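Local coordinates for genome polyprotein (Rhinovirus C, PDB 6KU8) that probably cleaves the viral polyprotein as a 3C cysteine protease, here with the inhibitor rupintrivir bound in its active-site cleft, at residues A[60-65]-A[74-79]; A[26-31]-A[41-46]. One frame throughout, in Å; residues are numbered along the deposited sequence.

Both contacts belong to the N-terminal beta barrel, and both reach the bound inhibitor AG7. Contact 1 pairs neighbouring barrel strands and is only partly buried, with exposed residues such as Lys61 and Ile64 on strand 55-66. It is held by a ladder of backbone hydrogen bonds. Contact 2 is buried and rests mainly on side-chain packing: Phe28 of strand 26-34 packs on the short 3-10 segment that follows strand 37-41. The two contacts meet through the pairs His43-Glu74, at the cleft, and Thr42-Thr76.

Contact 1 of 2, residues A[60-65]-A[74-79]; sequences LKQCIL and EITLLW. With AG7 (4-{2-(4-fluoro-benzyl)-6-methyl-5-[(5-methyl-isoxazole-3-carbonyl)-amino]-4-oxo-heptanoylamino}-5-(2-oxo-pyrrolidin-3-yl)-pentanoic acid ethyl ester), chain B.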
ATOM      1  N   LEU A  60      13.018 -10.031   8.432  1.00 22.86           N
ATOM      2  CA  LEU A  60      13.987  -9.727   9.482  1.00 24.95           C
ATOM      3  C   LEU A  60      13.353  -8.897  10.590  1.00 31.68           C
ATOM      4  O   LEU A  60      13.643  -9.102  11.774  1.00 31.50           O
ATOM      5  CB  LEU A  60      15.189  -8.997   8.894  1.00 23.90           C
ATOM      6  CG  LEU A  60      16.023  -9.756   7.859  1.00 25.26           C
ATOM      7  CD1 LEU A  60      17.024  -8.810   7.208  1.00 28.60           C
ATOM      8  CD2 LEU A  60      16.720 -10.964   8.481  1.00 27.69           C
ATOM      9  N   LYS A  61      12.479  -7.962  10.226  1.00 26.43           N
ATOM     10  CA  LYS A  61      11.802  -7.102  11.183  1.00 23.58           C
ATOM     11  C   LYS A  61      10.497  -6.631  10.558  1.00 28.79           C
ATOM     12  O   LYS A  61      10.427  -6.396   9.347  1.00 24.84           O
ATOM     13  CB  LYS A  61      12.667  -5.898  11.576  1.00 23.49           C
ATOM     14  CG  LYS A  61      11.971  -4.879  12.485  1.00 34.21           C
ATOM     15  CD  LYS A  61      12.929  -3.755  12.905  1.00 36.46           C
ATOM     16  CE  LYS A  61      12.342  -2.898  14.029  1.00 48.95           C
ATOM     17  NZ  LYS A  61      13.391  -2.080  14.723  1.00 53.54           N
ATOM     18  N   GLN A  62       9.466  -6.518  11.398  1.00 26.83           N
ATOM     19  CA  GLN A  62       8.140  -6.055  11.001  1.00 25.94           C
ATOM     20  C   GLN A  62       7.770  -4.870  11.886  1.00 31.88           C
ATOM     21  O   GLN A  62       7.948  -4.935  13.107  1.00 30.37           O
ATOM     22  CB  GLN A  62       7.126  -7.206  11.128  1.00 30.34           C
ATOM     23  CG  GLN A  62       5.657  -6.833  10.932  1.00 35.95           C
ATOM     24  CD  GLN A  62       4.741  -8.055  10.837  1.00 37.29           C
ATOM     25  OE1 GLN A  62       5.207  -9.192  10.739  1.00 38.55           O
ATOM     26  NE2 GLN A  62       3.429  -7.821  10.858  1.00 36.76           N
ATOM     27  N   CYS A  63       7.316  -3.766  11.282  1.00 25.49           N
ATOM     28  CA  CYS A  63       6.890  -2.586  12.040  1.00 25.84           C
ATOM     29  C   CYS A  63       5.452  -2.246  11.673  1.00 28.30           C
ATOM     30  O   CYS A  63       5.176  -1.826  10.545  1.00 22.09           O
ATOM     31  CB  CYS A  63       7.792  -1.377  11.780  1.00 27.24           C
ATOM     32  SG  CYS A  63       9.551  -1.695  11.939  1.00 41.09           S
ATOM     33  N   ILE A  64       4.544  -2.398  12.628  1.00 27.82           N
ATOM     34  CA  ILE A  64       3.141  -2.063  12.421  1.00 25.94           C
ATOM     35  C   ILE A  64       2.988  -0.591  12.786  1.00 29.26           C
ATOM     36  O   ILE A  64       3.130  -0.215  13.948  1.00 26.28           O
ATOM     37  CB  ILE A  64       2.227  -2.967  13.255  1.00 26.97           C
ATOM     38  CG1 ILE A  64       2.427  -4.427  12.837  1.00 29.68           C
ATOM     39  CG2 ILE A  64       0.770  -2.559  13.126  1.00 25.44           C
ATOM     40  CD1 ILE A  64       1.784  -5.452  13.756  1.00 31.78           C
ATOM     41  N   LEU A  65       2.739   0.250  11.787  1.00 23.69           N
ATOM     42  CA  LEU A  65       2.771   1.686  11.996  1.00 23.16           C
ATOM     43  C   LEU A  65       1.482   2.193  12.623  1.00 26.99           C
ATOM     44  O   LEU A  65       0.373   1.797  12.243  1.00 24.20           O
ATOM     45  CB  LEU A  65       3.019   2.419  10.678  1.00 24.38           C
ATOM     46  CG  LEU A  65       4.396   2.163  10.059  1.00 29.56           C
ATOM     47  CD1 LEU A  65       4.551   2.923   8.735  1.00 27.75           C
ATOM     48  CD2 LEU A  65       5.514   2.522  11.047  1.00 32.65           C
ATOM     49  N   GLU A  74      -2.898   1.004   9.265  1.00 21.18           N
ATOM     50  CA  GLU A  74      -3.111  -0.096   8.323  1.00 22.92           C
ATOM     51  C   GLU A  74      -1.861  -0.343   7.480  1.00 21.16           C
ATOM     52  O   GLU A  74      -1.891  -1.195   6.570  1.00 21.20           O
ATOM     53  CB  GLU A  74      -4.303   0.145   7.377  1.00 22.54           C
ATOM     54  CG  GLU A  74      -5.453  -0.842   7.465  1.00 28.75           C
ATOM     55  CD  GLU A  74      -5.055  -2.256   7.895  1.00 29.94           C
ATOM     56  OE1 GLU A  74      -4.990  -2.505   9.107  1.00 27.29           O
ATOM     57  OE2 GLU A  74      -4.860  -3.128   7.030  1.00 30.40           O
ATOM     58  N   ILE A  75      -0.770   0.372   7.736  1.00 23.87           N
ATOM     59  CA  ILE A  75       0.497   0.154   7.056  1.00 21.63           C
ATOM     60  C   ILE A  75       1.440  -0.621   7.964  1.00 23.05           C
ATOM     61  O   ILE A  75       1.696  -0.222   9.109  1.00 22.52           O
ATOM     62  CB  ILE A  75       1.139   1.478   6.623  1.00 22.16           C
ATOM     63  CG1 ILE A  75       0.338   2.102   5.484  1.00 24.73           C
ATOM     64  CG2 ILE A  75       2.584   1.238   6.213  1.00 21.15           C
ATOM     65  CD1 ILE A  75       0.652   3.526   5.274  1.00 22.38           C
ATOM     66  N   THR A  76       1.983  -1.712   7.436  1.00 23.52           N
ATOM     67  CA  THR A  76       3.049  -2.463   8.075  1.00 23.40           C
ATOM     68  C   THR A  76       4.278  -2.420   7.179  1.00 24.49           C
ATOM     69  O   THR A  76       4.164  -2.613   5.963  1.00 21.42           O
ATOM     70  CB  THR A  76       2.608  -3.904   8.325  1.00 24.72           C
ATOM     71  OG1 THR A  76       1.614  -3.911   9.356  1.00 23.18           O
ATOM     72  CG2 THR A  76       3.784  -4.761   8.734  1.00 24.76           C
ATOM     73  N   LEU A  77       5.440  -2.124   7.776  1.00 22.86           N
ATOM     74  CA  LEU A  77       6.720  -2.185   7.081  1.00 20.73           C
ATOM     75  C   LEU A  77       7.323  -3.566   7.276  1.00 22.29           C
ATOM     76  O   LEU A  77       7.356  -4.076   8.402  1.00 20.74           O
ATOM     77  CB  LEU A  77       7.703  -1.129   7.610  1.00 26.91           C
ATOM     78  CG  LEU A  77       7.339   0.359   7.677  1.00 27.55           C
ATOM     79  CD1 LEU A  77       8.572   1.198   7.962  1.00 27.70           C
ATOM     80  CD2 LEU A  77       6.672   0.822   6.394  1.00 29.90           C
ATOM     81  N   LEU A  78       7.787  -4.178   6.191  1.00 21.69           N
ATOM     82  CA  LEU A  78       8.546  -5.421   6.270  1.00 21.91           C
ATOM     83  C   LEU A  78       9.980  -5.141   5.856  1.00 23.15           C
ATOM     84  O   LEU A  78      10.219  -4.536   4.805  1.00 23.16           O
ATOM     85  CB  LEU A  78       7.965  -6.513   5.375  1.00 18.82           C
ATOM     86  CG  LEU A  78       6.482  -6.845   5.499  1.00 24.33           C
ATOM     87  CD1 LEU A  78       6.130  -7.901   4.459  1.00 26.40           C
ATOM     88  CD2 LEU A  78       6.154  -7.299   6.917  1.00 26.13           C
ATOM     89  N   TRP A  79      10.929  -5.560   6.683  1.00 22.62           N
ATOM     90  CA  TRP A  79      12.338  -5.556   6.303  1.00 22.46           C
ATOM     91  C   TRP A  79      12.683  -7.000   5.965  1.00 22.72           C
ATOM     92  O   TRP A  79      12.638  -7.878   6.835  1.00 24.26           O
ATOM     93  CB  TRP A  79      13.229  -5.000   7.412  1.00 24.60           C
ATOM     94  CG  TRP A  79      12.891  -3.589   7.831  1.00 24.96           C
ATOM     95  CD1 TRP A  79      11.914  -3.207   8.707  1.00 24.68           C
ATOM     96  CD2 TRP A  79      13.554  -2.383   7.421  1.00 25.62           C
ATOM     97  NE1 TRP A  79      11.915  -1.841   8.852  1.00 25.15           N
ATOM     98  CE2 TRP A  79      12.915  -1.313   8.075  1.00 24.06           C
ATOM     99  CE3 TRP A  79      14.622  -2.109   6.564  1.00 25.12           C
ATOM    100  CZ2 TRP A  79      13.314   0.013   7.905  1.00 27.06           C
ATOM    101  CZ3 TRP A  79      15.015  -0.788   6.387  1.00 29.71           C
ATOM    102  CH2 TRP A  79      14.362   0.258   7.057  1.00 29.67           C
TER
HETATM  103  C01 AG7 B 501     -12.917  -3.779   4.626  1.00 56.87           C
HETATM  104  C02 AG7 B 501     -11.948  -4.812   5.177  1.00 55.13           C
HETATM  105  O03 AG7 B 501     -12.772  -3.157   3.613  1.00 39.03           O
HETATM  106  C04 AG7 B 501     -10.537  -4.735   4.611  1.00 48.62           C
HETATM  107  C05 AG7 B 501      -9.718  -5.546   5.600  1.00 52.58           C
HETATM  108  C06 AG7 B 501      -9.389  -4.711   6.848  1.00 47.89           C
HETATM  109  C07 AG7 B 501      -8.833  -3.449   6.709  1.00 46.71           C
HETATM  110  C08 AG7 B 501      -8.536  -2.692   7.831  1.00 48.30           C
HETATM  111  C09 AG7 B 501      -8.797  -3.188   9.103  1.00 47.91           C
HETATM  112  C10 AG7 B 501      -9.356  -4.450   9.247  1.00 49.60           C
HETATM  113  C11 AG7 B 501      -9.652  -5.211   8.123  1.00 49.69           C
HETATM  114  N12 AG7 B 501      -9.925  -4.792   2.061  1.00 42.73           N
HETATM  115  C13 AG7 B 501     -10.163  -5.443   0.762  1.00 41.63           C
HETATM  116  C14 AG7 B 501     -10.594  -4.305  -0.148  1.00 39.08           C
HETATM  117  C15 AG7 B 501     -12.064  -3.859   0.205  1.00 34.68           C
HETATM  118  C16 AG7 B 501     -12.616  -2.936  -0.997  1.00 26.06           C
HETATM  119  N17 AG7 B 501     -13.888  -3.238  -1.205  1.00 30.82           N
HETATM  120  O18 AG7 B 501     -11.981  -2.124  -1.580  1.00 26.95           O
HETATM  121  C19 AG7 B 501      -9.059  -6.289   0.116  1.00 46.90           C
HETATM  122  C20 AG7 B 501      -8.190  -6.969   1.186  1.00 46.82           C
HETATM  123  C21 AG7 B 501      -8.831  -8.338   1.187  1.00 50.79           C
HETATM  124  O22 AG7 B 501      -9.000  -9.054   2.369  1.00 56.24           O
HETATM  125  O23 AG7 B 501      -9.221  -8.755   0.151  1.00 49.99           O
HETATM  126  C47 AG7 B 501     -10.628  -5.337   3.209  1.00 47.58           C
HETATM  127  O48 AG7 B 501     -11.321  -6.282   3.037  1.00 46.28           O
HETATM  128  C50 AG7 B 501      -9.661 -10.262   2.144  1.00 59.41           C
HETATM  129  C53 AG7 B 501      -9.488 -11.140   3.383  1.00 58.23           C
HETATM  130  C57 AG7 B 501     -14.115  -3.644   5.546  1.00 62.42           C
HETATM  131  N58 AG7 B 501     -14.899  -2.542   5.142  1.00 63.63           N
HETATM  132  C59 AG7 B 501     -15.559  -1.789   6.151  1.00 73.33           C
HETATM  133  O60 AG7 B 501     -15.513  -1.975   7.327  1.00 77.20           O
HETATM  134  C78 AG7 B 501     -15.012  -4.880   5.454  1.00 64.57           C
HETATM  135  C81 AG7 B 501     -16.125  -4.897   6.510  1.00 66.68           C
HETATM  136  F1  AG7 B 501      -8.506  -2.429  10.206  1.00 48.64           F
HETATM  137  C82 AG7 B 501     -15.613  -4.962   4.047  1.00 74.14           C
HETATM  138  C83 AG7 B 501     -14.311  -4.337  -0.245  1.00 34.72           C
HETATM  139  C84 AG7 B 501     -12.915  -4.895   0.300  1.00 36.83           C
HETATM  140  C1  AG7 B 501     -16.354  -0.725   5.495  1.00 76.17           C
HETATM  141  O   HOH W   1      -1.304  -0.452  11.229  1.00 24.04           O
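Strands 61-65 and 75-79 run antiparallel at 165°, with Lys61-Trp79 and Cys63-Leu77 as hydrogen-bonded pairs and Gln62-Leu78 and Ile64-Thr76 as non-hydrogen-bonded pairs. Cys63 and Leu77 bond in both directions, and Leu65 N reaches Ile75 O at 2.9 Å. At the other end, Trp79 O takes Leu60 N at 2.7 Å and, weakly, Lys61 N. Two residues thus face one, a classic beta bulge.

Cys63, Leu77 and Trp79 share a face with Lys61. The Cys63 thiol comes to the rim of the indole, with SG 3.9 Å from Trp79 NE1, a sulfur-aromatic contact at the ring edge. Lys61 O also lies at this edge, in the ring plane. Lys61 has CG anti to the backbone N (chi1 175°), and its CB and CG run beside Trp79 CD1. Leu65 CD1 packs against two partners, 3.6 Å from Ile75 CG2 and 3.8 Å from Leu77 CD2. On the other face, Gln62 CG meets the Thr76 methyl CG2 at 3.6 Å, while Ile64 CG1 lies alongside Thr76 OG1. That hydroxyl is hydrogen-bonded to Thr42 OG1.

Beyond the ladder, a water joins Leu65 O to Glu74 N. Glu74, a partner of His43, touches the inhibitor's fluorophenyl ring. This is an antiparallel pair of neighbouring strands in the N-terminal barrel of the chymotrypsin-like fold, carrying the probable acidic member of a Cys-His-Glu triad.

Contact 2 of 2, residues A[26-31]-A[41-46]; sequences GEFNML and PTHAEC. With AG7 (4-{2-(4-fluoro-benzyl)-6-methyl-5-[(5-methyl-isoxazole-3-carbonyl)-amino]-4-oxo-heptanoylamino}-5-(2-oxo-pyrrolidin-3-yl)-pentanoic acid ethyl ester), chain B.
Phe28 reaches from strand 26-34 to Pro41 and the 3-10 segment 42-44 that follows, and meets Ala44, His43 and Pro41 with its ring. The Ala44 methyl sits over the centre of one ring face, 3.5 Å from the centroid and only 10° off the normal. This is a close CH-pi contact. The 3-10 turn is closed by the backbone bond from Ala44 N to Pro41 O.

His43 meets the ring at its edge: NE2 is 3.6 Å from Phe28 CE2, near the phenyl plane. The two ring planes stand at 64°, an oblique pairing. Pro41 CG approaches Phe28 CD2 at 4.1 Å. His43 holds CG in the crowded position between the backbone N and the carbonyl carbon (chi1 70°), which brings CG nearer to Phe28 than CB is. Pro41 CB packs against one face of the imidazole, offset toward the rim. The opposite face is covered by the inhibitor, with AG7 C05 3.3 Å above the plane over the ring centre.

His43 ND1 is hydrogen-bonded to Glu74 OE2, which would help fix the rotation of the imidazole. Cys150 touches both His43 and Phe28. Phe28 also meets the inhibitor directly, CE2 lying 3.9 Å from AG7 C20. Packing of this kind lines the cleft of a chymotrypsin-like cysteine protease, where His43, Glu74 and Cys150 probably form the catalytic triad.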
ATOM      1  N   GLY A  26      -5.221 -14.135   1.873  1.00 33.32           N
ATOM      2  CA  GLY A  26      -5.298 -14.028   0.432  1.00 30.86           C
ATOM      3  C   GLY A  26      -4.091 -13.337  -0.172  1.00 27.57           C
ATOM      4  O   GLY A  26      -3.026 -13.214   0.440  1.00 25.75           O
ATOM      5  N   GLU A  27      -4.279 -12.868  -1.406  1.00 24.45           N
ATOM      6  CA  GLU A  27      -3.234 -12.222  -2.187  1.00 25.13           C
ATOM      7  C   GLU A  27      -3.318 -10.708  -2.033  1.00 24.63           C
ATOM      8  O   GLU A  27      -4.395 -10.123  -2.139  1.00 22.49           O
ATOM      9  CB  GLU A  27      -3.350 -12.584  -3.670  1.00 27.50           C
ATOM     10  CG  GLU A  27      -2.800 -13.939  -4.047  1.00 30.28           C
ATOM     11  CD  GLU A  27      -2.760 -14.141  -5.553  1.00 27.24           C
ATOM     12  OE1 GLU A  27      -3.441 -13.389  -6.292  1.00 25.01           O
ATOM     13  OE2 GLU A  27      -2.020 -15.040  -5.991  1.00 25.89           O
ATOM     14  N   PHE A  28      -2.171 -10.087  -1.791  1.00 20.23           N
ATOM     15  CA  PHE A  28      -2.061  -8.643  -1.650  1.00 21.88           C
ATOM     16  C   PHE A  28      -0.953  -8.154  -2.563  1.00 22.04           C
ATOM     17  O   PHE A  28      -0.071  -8.923  -2.961  1.00 19.91           O
ATOM     18  CB  PHE A  28      -1.738  -8.218  -0.209  1.00 22.36           C
ATOM     19  CG  PHE A  28      -2.763  -8.648   0.796  1.00 26.27           C
ATOM     20  CD1 PHE A  28      -2.785  -9.955   1.267  1.00 27.49           C
ATOM     21  CD2 PHE A  28      -3.708  -7.746   1.269  1.00 26.27           C
ATOM     22  CE1 PHE A  28      -3.746 -10.356   2.188  1.00 29.50           C
ATOM     23  CE2 PHE A  28      -4.657  -8.132   2.197  1.00 29.26           C
ATOM     24  CZ  PHE A  28      -4.686  -9.431   2.653  1.00 31.30           C
ATOM     25  N   ASN A  29      -1.002  -6.860  -2.879  1.00 19.01           N
ATOM     26  CA  ASN A  29       0.119  -6.193  -3.525  1.00 16.94           C
ATOM     27  C   ASN A  29       1.079  -5.697  -2.455  1.00 21.73           C
ATOM     28  O   ASN A  29       0.655  -5.092  -1.467  1.00 19.03           O
ATOM     29  CB  ASN A  29      -0.329  -5.022  -4.399  1.00 13.88           C
ATOM     30  CG  ASN A  29       0.834  -4.353  -5.091  1.00 17.47           C
ATOM     31  OD1 ASN A  29       1.561  -4.985  -5.848  1.00 22.53           O
ATOM     32  ND2 ASN A  29       1.018  -3.067  -4.834  1.00 18.18           N
ATOM     33  N   MET A  30       2.368  -5.958  -2.661  1.00 18.64           N
ATOM     34  CA  MET A  30       3.435  -5.479  -1.801  1.00 19.22           C
ATOM     35  C   MET A  30       4.242  -4.429  -2.553  1.00 19.40           C
ATOM     36  O   MET A  30       4.664  -4.662  -3.695  1.00 20.00           O
ATOM     37  CB  MET A  30       4.342  -6.633  -1.359  1.00 17.37           C
ATOM     38  CG  MET A  30       5.454  -6.212  -0.365  1.00 19.83           C
ATOM     39  SD  MET A  30       6.762  -7.472  -0.188  1.00 24.08           S
ATOM     40  CE  MET A  30       7.809  -7.043  -1.587  1.00 18.04           C
ATOM     41  N   LEU A  31       4.450  -3.277  -1.923  1.00 18.79           N
ATOM     42  CA  LEU A  31       5.142  -2.152  -2.548  1.00 19.41           C
ATOM     43  C   LEU A  31       6.511  -1.983  -1.893  1.00 21.18           C
ATOM     44  O   LEU A  31       6.606  -1.573  -0.734  1.00 20.71           O
ATOM     45  CB  LEU A  31       4.323  -0.869  -2.421  1.00 18.58           C
ATOM     46  CG  LEU A  31       5.093   0.414  -2.754  1.00 22.70           C
ATOM     47  CD1 LEU A  31       5.467   0.433  -4.228  1.00 18.73           C
ATOM     48  CD2 LEU A  31       4.253   1.636  -2.383  1.00 20.66           C
ATOM     49  N   PRO A  41      -0.376  -4.103   3.675  1.00 21.97           N
ATOM     50  CA  PRO A  41      -1.472  -3.770   4.584  1.00 22.35           C
ATOM     51  C   PRO A  41      -1.356  -4.577   5.875  1.00 24.12           C
ATOM     52  O   PRO A  41      -1.037  -5.768   5.860  1.00 23.34           O
ATOM     53  CB  PRO A  41      -2.727  -4.128   3.776  1.00 24.38           C
ATOM     54  CG  PRO A  41      -2.234  -4.105   2.301  1.00 19.77           C
ATOM     55  CD  PRO A  41      -0.867  -4.689   2.411  1.00 19.44           C
ATOM     56  N   THR A  42      -1.591  -3.904   7.002  1.00 22.12           N
ATOM     57  CA  THR A  42      -1.493  -4.578   8.298  1.00 21.77           C
ATOM     58  C   THR A  42      -2.442  -5.769   8.384  1.00 26.80           C
ATOM     59  O   THR A  42      -2.092  -6.803   8.964  1.00 25.57           O
ATOM     60  CB  THR A  42      -1.775  -3.593   9.432  1.00 22.37           C
ATOM     61  OG1 THR A  42      -0.780  -2.566   9.414  1.00 23.33           O
ATOM     62  CG2 THR A  42      -1.732  -4.306  10.796  1.00 23.63           C
ATOM     63  N   HIS A  43      -3.643  -5.652   7.805  1.00 26.26           N
ATOM     64  CA  HIS A  43      -4.608  -6.748   7.907  1.00 30.33           C
ATOM     65  C   HIS A  43      -4.270  -7.936   7.012  1.00 30.83           C
ATOM     66  O   HIS A  43      -5.020  -8.918   7.014  1.00 29.85           O
ATOM     67  CB  HIS A  43      -6.023  -6.245   7.603  1.00 34.52           C
ATOM     68  CG  HIS A  43      -6.253  -5.880   6.163  1.00 47.22           C
ATOM     69  ND1 HIS A  43      -6.222  -4.575   5.707  1.00 47.57           N
ATOM     70  CD2 HIS A  43      -6.525  -6.649   5.078  1.00 43.51           C
ATOM     71  CE1 HIS A  43      -6.465  -4.556   4.406  1.00 40.04           C
ATOM     72  NE2 HIS A  43      -6.657  -5.801   4.001  1.00 49.11           N
ATOM     73  N   ALA A  44      -3.185  -7.878   6.235  1.00 24.79           N
ATOM     74  CA  ALA A  44      -2.697  -9.091   5.592  1.00 28.03           C
ATOM     75  C   ALA A  44      -2.113 -10.060   6.609  1.00 27.61           C
ATOM     76  O   ALA A  44      -1.977 -11.251   6.309  1.00 30.14           O
ATOM     77  CB  ALA A  44      -1.658  -8.751   4.515  1.00 25.67           C
ATOM     78  N   GLU A  45      -1.768  -9.572   7.800  1.00 29.99           N
ATOM     79  CA  GLU A  45      -1.298 -10.402   8.914  1.00 31.83           C
ATOM     80  C   GLU A  45      -0.077 -11.236   8.535  1.00 33.58           C
ATOM     81  O   GLU A  45      -0.032 -12.452   8.750  1.00 29.35           O
ATOM     82  CB  GLU A  45      -2.426 -11.290   9.442  1.00 30.11           C
ATOM     83  CG  GLU A  45      -3.524 -10.497  10.132  1.00 38.87           C
ATOM     84  CD  GLU A  45      -4.696 -11.366  10.551  1.00 55.38           C
ATOM     85  OE1 GLU A  45      -4.512 -12.602  10.669  1.00 58.15           O
ATOM     86  OE2 GLU A  45      -5.803 -10.813  10.757  1.00 51.93           O
ATOM     87  N   CYS A  46       0.939 -10.568   7.992  1.00 28.93           N
ATOM     88  CA  CYS A  46       2.146 -11.278   7.587  1.00 27.23           C
ATOM     89  C   CYS A  46       2.830 -11.908   8.796  1.00 33.57           C
ATOM     90  O   CYS A  46       2.832 -11.345   9.893  1.00 31.01           O
ATOM     91  CB  CYS A  46       3.104 -10.331   6.867  1.00 27.75           C
ATOM     92  SG  CYS A  46       2.414  -9.649   5.322  1.00 27.97           S
TER
HETATM   93  C01 AG7 B 501     -12.917  -3.779   4.626  1.00 56.87           C
HETATM   94  C02 AG7 B 501     -11.948  -4.812   5.177  1.00 55.13           C
HETATM   95  O03 AG7 B 501     -12.772  -3.157   3.613  1.00 39.03           O
HETATM   96  C04 AG7 B 501     -10.537  -4.735   4.611  1.00 48.62           C
HETATM   97  C05 AG7 B 501      -9.718  -5.546   5.600  1.00 52.58           C
HETATM   98  C06 AG7 B 501      -9.389  -4.711   6.848  1.00 47.89           C
HETATM   99  C07 AG7 B 501      -8.833  -3.449   6.709  1.00 46.71           C
HETATM  100  C08 AG7 B 501      -8.536  -2.692   7.831  1.00 48.30           C
HETATM  101  C09 AG7 B 501      -8.797  -3.188   9.103  1.00 47.91           C
HETATM  102  C10 AG7 B 501      -9.356  -4.450   9.247  1.00 49.60           C
HETATM  103  C11 AG7 B 501      -9.652  -5.211   8.123  1.00 49.69           C
HETATM  104  N12 AG7 B 501      -9.925  -4.792   2.061  1.00 42.73           N
HETATM  105  C13 AG7 B 501     -10.163  -5.443   0.762  1.00 41.63           C
HETATM  106  C14 AG7 B 501     -10.594  -4.305  -0.148  1.00 39.08           C
HETATM  107  C15 AG7 B 501     -12.064  -3.859   0.205  1.00 34.68           C
HETATM  108  C16 AG7 B 501     -12.616  -2.936  -0.997  1.00 26.06           C
HETATM  109  N17 AG7 B 501     -13.888  -3.238  -1.205  1.00 30.82           N
HETATM  110  O18 AG7 B 501     -11.981  -2.124  -1.580  1.00 26.95           O
HETATM  111  C19 AG7 B 501      -9.059  -6.289   0.116  1.00 46.90           C
HETATM  112  C20 AG7 B 501      -8.190  -6.969   1.186  1.00 46.82           C
HETATM  113  C21 AG7 B 501      -8.831  -8.338   1.187  1.00 50.79           C
HETATM  114  O22 AG7 B 501      -9.000  -9.054   2.369  1.00 56.24           O
HETATM  115  O23 AG7 B 501      -9.221  -8.755   0.151  1.00 49.99           O
HETATM  116  C47 AG7 B 501     -10.628  -5.337   3.209  1.00 47.58           C
HETATM  117  O48 AG7 B 501     -11.321  -6.282   3.037  1.00 46.28           O
HETATM  118  C50 AG7 B 501      -9.661 -10.262   2.144  1.00 59.41           C
HETATM  119  C53 AG7 B 501      -9.488 -11.140   3.383  1.00 58.23           C
HETATM  120  C57 AG7 B 501     -14.115  -3.644   5.546  1.00 62.42           C
HETATM  121  N58 AG7 B 501     -14.899  -2.542   5.142  1.00 63.63           N
HETATM  122  C59 AG7 B 501     -15.559  -1.789   6.151  1.00 73.33           C
HETATM  123  O60 AG7 B 501     -15.513  -1.975   7.327  1.00 77.20           O
HETATM  124  C78 AG7 B 501     -15.012  -4.880   5.454  1.00 64.57           C
HETATM  125  C81 AG7 B 501     -16.125  -4.897   6.510  1.00 66.68           C
HETATM  126  F1  AG7 B 501      -8.506  -2.429  10.206  1.00 48.64           F
HETATM  127  C82 AG7 B 501     -15.613  -4.962   4.047  1.00 74.14           C
HETATM  128  C83 AG7 B 501     -14.311  -4.337  -0.245  1.00 34.72           C
HETATM  129  C84 AG7 B 501     -12.915  -4.895   0.300  1.00 36.83           C
HETATM  130  C1  AG7 B 501     -16.354  -0.725   5.495  1.00 76.17           C